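PDB 2BV1: regulator of G-protein signaling 1 from Homo sapiens, which speeds GTP hydrolysis by G protein alpha subunits, driving them into their inactive GDP-bound form and so damping signalling from G protein-coupled receptors. Local coordinates for residues 91-94 with 95-98. Sequence-based numbering, arbitrary orientation.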
ATOM      1  N   ILE A  91       2.945  11.831  -2.994  1.00 39.72           N
ATOM      2  CA  ILE A  91       4.397  11.845  -3.185  1.00 37.71           C
ATOM      3  C   ILE A  91       4.722  13.271  -3.496  1.00 36.52           C
ATOM      4  O   ILE A  91       3.826  14.048  -3.828  1.00 34.32           O
ATOM      5  CB  ILE A  91       4.899  10.909  -4.295  1.00 37.33           C
ATOM      6  CG1 ILE A  91       4.264  11.265  -5.655  1.00 37.64           C
ATOM      7  CG2 ILE A  91       4.625   9.481  -3.905  1.00 38.48           C
ATOM      8  CD1 ILE A  91       4.552  10.206  -6.771  1.00 37.89           C
ATOM      9  N   ASP A  92       5.994  13.621  -3.327  1.00 35.65           N
ATOM     10  CA  ASP A  92       6.460  14.954  -3.616  1.00 35.06           C
ATOM     11  C   ASP A  92       6.559  15.118  -5.138  1.00 35.47           C
ATOM     12  O   ASP A  92       6.678  14.146  -5.900  1.00 35.51           O
ATOM     13  CB  ASP A  92       7.837  15.180  -2.969  1.00 34.55           C
ATOM     14  CG  ASP A  92       8.882  14.232  -3.541  1.00 33.06           C
ATOM     15  OD1 ASP A  92       8.891  13.038  -3.169  1.00 35.58           O
ATOM     16  OD2 ASP A  92       9.625  14.668  -4.415  1.00 32.83           O
ATOM     17  N   PHE A  93       6.541  16.371  -5.540  1.00 35.51           N
ATOM     18  CA  PHE A  93       6.658  16.809  -6.910  1.00 36.65           C
ATOM     19  C   PHE A  93       7.797  16.187  -7.732  1.00 36.48           C
ATOM     20  O   PHE A  93       7.572  15.836  -8.894  1.00 34.23           O
ATOM     21  CB  PHE A  93       6.774  18.334  -6.918  1.00 37.38           C
ATOM     22  CG  PHE A  93       6.966  18.912  -8.246  1.00 38.14           C
ATOM     23  CD1 PHE A  93       5.901  19.044  -9.107  1.00 40.44           C
ATOM     24  CD2 PHE A  93       8.223  19.351  -8.653  1.00 39.14           C
ATOM     25  CE1 PHE A  93       6.088  19.589 -10.372  1.00 39.83           C
ATOM     26  CE2 PHE A  93       8.416  19.885  -9.905  1.00 39.89           C
ATOM     27  CZ  PHE A  93       7.346  20.018 -10.766  1.00 40.63           C
ATOM     28  N   ARG A  94       8.991  16.061  -7.138  1.00 36.19           N
ATOM     29  CA  ARG A  94      10.171  15.559  -7.871  1.00 36.93           C
ATOM     30  C   ARG A  94      10.056  14.065  -8.106  1.00 36.39           C
ATOM     31  O   ARG A  94      10.392  13.583  -9.182  1.00 36.26           O
ATOM     32  CB  ARG A  94      11.520  15.899  -7.178  1.00 36.64           C
ATOM     33  CG  ARG A  94      11.944  17.331  -7.416  1.00 38.26           C
ATOM     34  CD  ARG A  94      13.258  17.693  -6.709  1.00 36.92           C
ATOM     35  NE  ARG A  94      13.497  19.135  -6.744  1.00 38.22           N
ATOM     36  CZ  ARG A  94      14.317  19.774  -5.903  1.00 36.00           C
ATOM     37  NH1 ARG A  94      14.972  19.102  -4.956  1.00 32.97           N
ATOM     38  NH2 ARG A  94      14.435  21.088  -5.987  1.00 35.35           N
ATOM     39  N   THR A  95       9.575  13.339  -7.117  1.00 36.72           N
ATOM     40  CA  THR A  95       9.311  11.911  -7.288  1.00 37.16           C
ATOM     41  C   THR A  95       8.222  11.651  -8.356  1.00 37.60           C
ATOM     42  O   THR A  95       8.363  10.760  -9.221  1.00 35.53           O
ATOM     43  CB  THR A  95       8.922  11.297  -5.983  1.00 37.70           C
ATOM     44  OG1 THR A  95       9.984  11.514  -5.071  1.00 36.81           O
ATOM     45  CG2 THR A  95       8.652   9.786  -6.122  1.00 37.85           C
ATOM     46  N   ARG A  96       7.180  12.484  -8.322  1.00 38.18           N
ATOM     47  CA  ARG A  96       6.119  12.436  -9.330  1.00 39.11           C
ATOM     48  C   ARG A  96       6.662  12.675 -10.735  1.00 39.13           C
ATOM     49  O   ARG A  96       6.418  11.868 -11.623  1.00 38.37           O
ATOM     50  CB  ARG A  96       5.004  13.430  -8.990  1.00 39.43           C
ATOM     51  CG  ARG A  96       3.672  13.153  -9.679  1.00 41.27           C
ATOM     52  CD  ARG A  96       2.571  14.137  -9.271  1.00 42.48           C
ATOM     53  NE  ARG A  96       2.556  14.404  -7.821  1.00 47.17           N
ATOM     54  CZ  ARG A  96       2.908  15.570  -7.246  1.00 49.73           C
ATOM     55  NH1 ARG A  96       3.307  16.631  -7.953  1.00 49.65           N
ATOM     56  NH2 ARG A  96       2.849  15.685  -5.930  1.00 51.38           N
ATOM     57  N   GLU A  97       7.421  13.766 -10.926  1.00 39.30           N
ATOM     58  CA  GLU A  97       8.009  14.088 -12.219  1.00 39.71           C
ATOM     59  C   GLU A  97       8.939  12.986 -12.745  1.00 39.51           C
ATOM     60  O   GLU A  97       8.886  12.635 -13.949  1.00 38.92           O
ATOM     61  CB  GLU A  97       8.772  15.433 -12.167  1.00 40.42           C
ATOM     62  CG  GLU A  97       7.887  16.643 -11.825  1.00 42.36           C
ATOM     63  CD  GLU A  97       7.518  17.515 -13.026  1.00 47.31           C
ATOM     64  OE1 GLU A  97       8.418  17.936 -13.810  1.00 46.70           O
ATOM     65  OE2 GLU A  97       6.304  17.815 -13.150  1.00 51.03           O
ATOM     66  N   SER A  98       9.801  12.449 -11.886  1.00 38.77           N
ATOM     67  CA  SER A  98      10.662  11.344 -12.337  1.00 39.79           C
ATOM     68  C   SER A  98       9.884  10.046 -12.651  1.00 39.64           C
ATOM     69  O   SER A  98      10.233   9.342 -13.605  1.00 39.34           O
ATOM     70  CB  SER A  98      11.831  11.071 -11.389  1.00 40.04           C
ATOM     71  OG  SER A  98      11.389  10.658 -10.144  1.00 41.80           O
TER
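Asp92 grips Thr95 with both carboxylate oxygens. OD1 takes the hydroxyl proton of Thr95 OG1 at 2.7 Å, on its syn side, while OD2 receives Thr95 N at 3.0 Å from well above the carboxylate plane and, weakly, Arg94 N. An aspartate suits this N-cap because its short side chain, with CG set between backbone N and carbonyl carbon (chi1 63°), reaches forward to these first-turn amides; threonine adds a hydroxyl donor to the cap. Phe93 and Glu97, one turn apart, pack together: Glu97 offers an aliphatic CG, which lies over one ring face, 3.7 Å from the Phe93 ring centroid, a CH-pi contact, and its carboxylate is stacked on the ring, the two planes 22° apart. This is the start of helix 93-103 in the all-helical RGS domain, where the backbone bonds Arg96 N to Asp92 O, Glu97 N to Phe93 O and Ser98 N to Arg94 O begin the alpha-helical pattern. Arg96, bent at chi3 (-43°), is long enough to curl back toward the preceding loop; NH2 makes a weak bond to Ile91 O at 2.8 Å, and NH1 reaches the Phe93 ring edge, 3.7 Å from CD1. A leucine in its place would probably leave Ile91 O without this donor and the edge of Phe93 without its NH1 neighbour. Ile91 CD1 rests 3.9 Å from Arg96 CB, and the buried, branched, apolar side chain also packs against Ala114, Val117 and Ile118 of helix 112-131.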